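Local coordinates for protein putative sulfurtransferase DsrE (Allochromatium vinosum, PDB 2HY5) that probably carries persulfide sulfur as a sulfurtransferase, and could take part in the oxidation of intracellular sulfur, at residues Asp57-Ile60 against Val61-Trp64; Leu115-Ala118 against Ala119-Asp123. All coordinates share one frame; numbering follows the deposited sequence.

From the N terminus, the chain reaches contact 1 where the long loop after strand 33-39 gives way to helix 60-71; residues 57-60 lead straight into 61-64, so the contact closes a single turn and no wider loop. Contact 2 comes later and in the same manner, residues 115-118 against 119-123, at the last turns of helix 113-121 just before strand 124-128. The two neither nest nor cross: they follow in series, on opposite sides of the chain's centre, with centres about 26 Å apart. One starts a helix that packs beside helix 16-29; the other ends a helix lying against strands 2-7 and 33-39 of the parallel sheet. Each also meets a DsrF subunit.

Contact 1 of 2, residues Asp57-Ile60 against Val61-Trp64; sequences DRHI and VNRW
The imidazole of His59 carries the carboxamide of Asn62 on one face, the two planes 12° apart and Asn62 ND2 3.0 Å above the middle of the ring, while Val61 N lies at the ring's edge. This is the N-terminal start of helix 60-71, with His59 as the N-cap residue. The first torsion of His59 sets CG opposite the backbone N (chi1 -166°), which brings the ring alongside the Asn62 amide. The face also receives a CH-pi contact from Asn62 CB, 3.8 Å from the His59 ring centroid. A flat imidazole suits the place because the nearly parallel amide can lie on it, and the side chain also touches Thr51 and Pro53. With an alanine here the ring face is gone, and the Asn62 amide would probably lose its stacking partner and turn more freely.

The guanidinium of Arg63 has Arg58 CB over one face, offset toward the rim and 3.3 Å from Arg63 NH2. The two guanidinium groups are turned 42° apart, and each has its own partners: Arg58 NH1 forms a salt bridge with Asp57 OD1, and Arg58 NH2 another with Asp18 of helix 16-29. Arg63 is long enough for NH2 to be hydrogen-bonded to Gly61 O of a neighbouring DsrF subunit. Ile60 and Trp64, both buried, lie side by side, Ile60 CG2 3.8 Å from Trp64 CD1, and Trp64 NE1 is hydrogen-bonded to Ser17 OG. The first backbone bonds of the helix are Arg63 N to His59 O at 2.9 Å and Trp64 N to Ile60 O at 3.0 Å.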
loop_
_atom_site.group_PDB
_atom_site.type_symbol
_atom_site.label_atom_id
_atom_site.label_comp_id
_atom_site.label_asym_id
_atom_site.label_seq_id
_atom_site.Cartn_x
_atom_site.Cartn_y
_atom_site.Cartn_z
ATOM N N ASP A 57 -22.068 7.993 1.673
ATOM C CA ASP A 57 -21.268 6.858 1.226
ATOM C C ASP A 57 -21.384 5.743 2.262
ATOM O O ASP A 57 -21.887 5.963 3.364
ATOM C CB ASP A 57 -19.806 7.268 1.037
ATOM C CG ASP A 57 -19.031 6.283 0.178
ATOM O OD1 ASP A 57 -17.847 6.549 -0.110
ATOM O OD2 ASP A 57 -19.604 5.243 -0.214
ATOM N N ARG A 58 -20.913 4.552 1.915
ATOM C CA ARG A 58 -21.028 3.424 2.826
ATOM C C ARG A 58 -20.250 3.558 4.130
ATOM O O ARG A 58 -19.190 4.186 4.193
ATOM C CB ARG A 58 -20.637 2.117 2.116
ATOM C CG ARG A 58 -19.148 1.774 2.102
ATOM C CD ARG A 58 -18.330 2.702 1.226
ATOM N NE ARG A 58 -16.956 2.227 1.078
ATOM C CZ ARG A 58 -15.950 2.966 0.617
ATOM N NH1 ARG A 58 -16.160 4.225 0.257
ATOM N NH2 ARG A 58 -14.734 2.445 0.518
ATOM N N HIS A 59 -20.816 2.959 5.173
ATOM C CA HIS A 59 -20.231 2.945 6.505
ATOM C C HIS A 59 -19.684 1.527 6.627
ATOM O O HIS A 59 -20.401 0.600 6.989
ATOM C CB HIS A 59 -21.321 3.192 7.556
ATOM C CG HIS A 59 -20.789 3.519 8.917
ATOM N ND1 HIS A 59 -19.909 2.704 9.594
ATOM C CD2 HIS A 59 -21.025 4.575 9.734
ATOM C CE1 HIS A 59 -19.626 3.240 10.767
ATOM N NE2 HIS A 59 -20.291 4.377 10.876
ATOM N N ILE A 60 -18.413 1.361 6.294
ATOM C CA ILE A 60 -17.789 0.049 6.323
ATOM C C ILE A 60 -17.941 -0.740 7.622
ATOM O O ILE A 60 -18.318 -1.911 7.598
ATOM C CB ILE A 60 -16.298 0.161 5.974
ATOM C CG1 ILE A 60 -16.156 0.698 4.547
ATOM C CG2 ILE A 60 -15.627 -1.194 6.122
ATOM C CD1 ILE A 60 -14.721 0.928 4.101
ATOM N N VAL A 61 -17.652 -0.113 8.753
ATOM C CA VAL A 61 -17.756 -0.825 10.017
ATOM C C VAL A 61 -19.177 -1.275 10.322
ATOM O O VAL A 61 -19.397 -2.441 10.647
ATOM C CB VAL A 61 -17.237 0.028 11.185
ATOM C CG1 VAL A 61 -17.309 -0.773 12.488
ATOM C CG2 VAL A 61 -15.799 0.455 10.904
ATOM N N ASN A 62 -20.138 -0.360 10.224
ATOM C CA ASN A 62 -21.523 -0.711 10.517
ATOM C C ASN A 62 -22.078 -1.730 9.540
ATOM O O ASN A 62 -22.889 -2.574 9.910
ATOM C CB ASN A 62 -22.414 0.534 10.525
ATOM C CG ASN A 62 -22.192 1.392 11.755
ATOM O OD1 ASN A 62 -21.615 0.939 12.744
ATOM N ND2 ASN A 62 -22.663 2.633 11.706
ATOM N N ARG A 63 -21.633 -1.645 8.293
ATOM C CA ARG A 63 -22.081 -2.562 7.255
ATOM C C ARG A 63 -21.615 -3.984 7.577
ATOM O O ARG A 63 -22.370 -4.942 7.424
ATOM C CB ARG A 63 -21.534 -2.101 5.910
ATOM C CG ARG A 63 -22.044 -2.887 4.729
ATOM C CD ARG A 63 -21.285 -2.486 3.476
ATOM N NE ARG A 63 -22.055 -1.590 2.622
ATOM C CZ ARG A 63 -21.627 -1.146 1.444
ATOM N NH1 ARG A 63 -20.434 -1.518 0.994
ATOM N NH2 ARG A 63 -22.394 -0.347 0.711
ATOM N N TRP A 64 -20.368 -4.118 8.023
ATOM C CA TRP A 64 -19.836 -5.427 8.406
ATOM C C TRP A 64 -20.640 -5.934 9.604
ATOM O O TRP A 64 -20.997 -7.107 9.681
ATOM C CB TRP A 64 -18.365 -5.321 8.818
ATOM C CG TRP A 64 -17.372 -5.594 7.722
ATOM C CD1 TRP A 64 -16.407 -4.743 7.260
ATOM C CD2 TRP A 64 -17.216 -6.812 6.980
ATOM N NE1 TRP A 64 -15.662 -5.351 6.278
ATOM C CE2 TRP A 64 -16.138 -6.624 6.085
ATOM C CE3 TRP A 64 -17.884 -8.045 6.980
ATOM C CZ2 TRP A 64 -15.709 -7.625 5.205
ATOM C CZ3 TRP A 64 -17.456 -9.039 6.104
ATOM C CH2 TRP A 64 -16.380 -8.820 5.229
#

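Contact 2 of 2, residues Leu115-Ala118 against Ala119-Asp123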
loop_
_atom_site.group_PDB
_atom_site.type_symbol
_atom_site.label_atom_id
_atom_site.label_comp_id
_atom_site.label_asym_id
_atom_site.label_seq_id
_atom_site.Cartn_x
_atom_site.Cartn_y
_atom_site.Cartn_z
ATOM N N LEU A 115 -6.975 -17.701 13.086
ATOM C CA LEU A 115 -6.877 -17.597 11.633
ATOM C C LEU A 115 -6.458 -18.953 11.073
ATOM O O LEU A 115 -7.083 -19.487 10.157
ATOM C CB LEU A 115 -5.841 -16.543 11.231
ATOM C CG LEU A 115 -5.487 -16.512 9.737
ATOM C CD1 LEU A 115 -6.715 -16.150 8.922
ATOM C CD2 LEU A 115 -4.363 -15.512 9.494
ATOM N N VAL A 116 -5.387 -19.508 11.630
ATOM C CA VAL A 116 -4.896 -20.804 11.182
ATOM C C VAL A 116 -5.984 -21.848 11.396
ATOM O O VAL A 116 -6.217 -22.705 10.543
ATOM C CB VAL A 116 -3.630 -21.209 11.961
ATOM C CG1 VAL A 116 -3.155 -22.581 11.508
ATOM C CG2 VAL A 116 -2.537 -20.164 11.740
ATOM N N GLU A 117 -6.661 -21.756 12.533
ATOM C CA GLU A 117 -7.732 -22.678 12.866
ATOM C C GLU A 117 -8.812 -22.656 11.782
ATOM O O GLU A 117 -9.303 -23.707 11.363
ATOM C CB GLU A 117 -8.335 -22.291 14.218
ATOM C CG GLU A 117 -8.662 -23.476 15.100
ATOM C CD GLU A 117 -9.822 -24.284 14.578
ATOM O OE1 GLU A 117 -9.743 -25.531 14.615
ATOM O OE2 GLU A 117 -10.819 -23.674 14.141
ATOM N N ALA A 118 -9.168 -21.459 11.322
ATOM C CA ALA A 118 -10.193 -21.305 10.290
ATOM C C ALA A 118 -9.726 -21.875 8.956
ATOM O O ALA A 118 -10.519 -22.458 8.213
ATOM C CB ALA A 118 -10.570 -19.828 10.127
ATOM N N ALA A 119 -8.442 -21.695 8.652
ATOM C CA ALA A 119 -7.871 -22.209 7.411
ATOM C C ALA A 119 -7.953 -23.729 7.403
ATOM O O ALA A 119 -8.106 -24.349 6.347
ATOM C CB ALA A 119 -6.414 -21.760 7.273
ATOM N N ILE A 120 -7.857 -24.329 8.582
ATOM C CA ILE A 120 -7.933 -25.781 8.704
ATOM C C ILE A 120 -9.371 -26.276 8.553
ATOM O O ILE A 120 -9.626 -27.269 7.871
ATOM C CB ILE A 120 -7.391 -26.254 10.073
ATOM C CG1 ILE A 120 -5.895 -25.936 10.177
ATOM C CG2 ILE A 120 -7.646 -27.742 10.250
ATOM C CD1 ILE A 120 -5.267 -26.331 11.501
ATOM N N GLN A 121 -10.307 -25.572 9.182
ATOM C CA GLN A 121 -11.713 -25.961 9.146
ATOM C C GLN A 121 -12.444 -25.626 7.852
ATOM O O GLN A 121 -13.321 -26.375 7.427
ATOM C CB GLN A 121 -12.463 -25.320 10.316
ATOM C CG GLN A 121 -11.945 -25.720 11.690
ATOM C CD GLN A 121 -12.006 -27.218 11.921
ATOM O OE1 GLN A 121 -13.012 -27.862 11.619
ATOM N NE2 GLN A 121 -10.933 -27.778 12.475
ATOM N N ALA A 122 -12.086 -24.510 7.226
ATOM C CA ALA A 122 -12.744 -24.087 5.992
ATOM C C ALA A 122 -12.254 -24.821 4.750
ATOM O O ALA A 122 -11.157 -25.378 4.727
ATOM C CB ALA A 122 -12.578 -22.586 5.803
ATOM N N ASP A 123 -13.085 -24.817 3.717
ATOM C CA ASP A 123 -12.741 -25.463 2.459
ATOM C C ASP A 123 -11.875 -24.532 1.620
ATOM O O ASP A 123 -11.033 -24.983 0.847
ATOM C CB ASP A 123 -14.012 -25.815 1.687
ATOM C CG ASP A 123 -14.858 -26.844 2.405
ATOM O OD1 ASP A 123 -14.330 -27.939 2.696
ATOM O OD2 ASP A 123 -16.044 -26.561 2.677
#
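Glu117 and Gln121 stand one turn apart at the C-terminal end of helix 113-121, which lies against the parallel sheet of an alpha/beta fold; in this i to i+4 pair the carboxylate and amide planes are only 9° apart although the two chains cross at a slant. Both chains bend at chi2 (-70° in Glu117, -59° in Gln121), which folds their ends toward each other. Gln121 NE2 donates a weak hydrogen bond to Glu117 OE1, 3.3 Å away. Much of the meeting is instead through carbon, for Gln121 CG sits 3.4 Å from Glu117 OE2. Such long polar side chains suit the border of the helix, where both also touch Phe35 of this chain's own strand 33-39.

A second i to i+4 pair, Val116 and Ile120, meets more loosely, Val116 CG1 lying 4.3 Å from Ile120 CD1. Branched and apolar, both pack on Phe35 of a neighbouring DsrF subunit, so this side of the helix faces that subunit, whose Lys6 NZ is hydrogen-bonded to Ala119 O and Ile120 O. Toward the sheet, Ala118 with its small methyl lies close to Ala4 and Phe35 of the chain's own strands; Leu115 touches Gln6 and Phe38, its side chain about 7 Å from that of Cys78, probably the cysteine that forms the persulfide intermediate.

Helical bonds run through to the end: Ala119 N to Leu115 O, Ile120 N to Val116 O and Gln121 N to Glu117 O. At Ala122 the backbone leaves helical angles (psi 158°), yet Ala122 N still donates to Ala118 O at 2.8 Å.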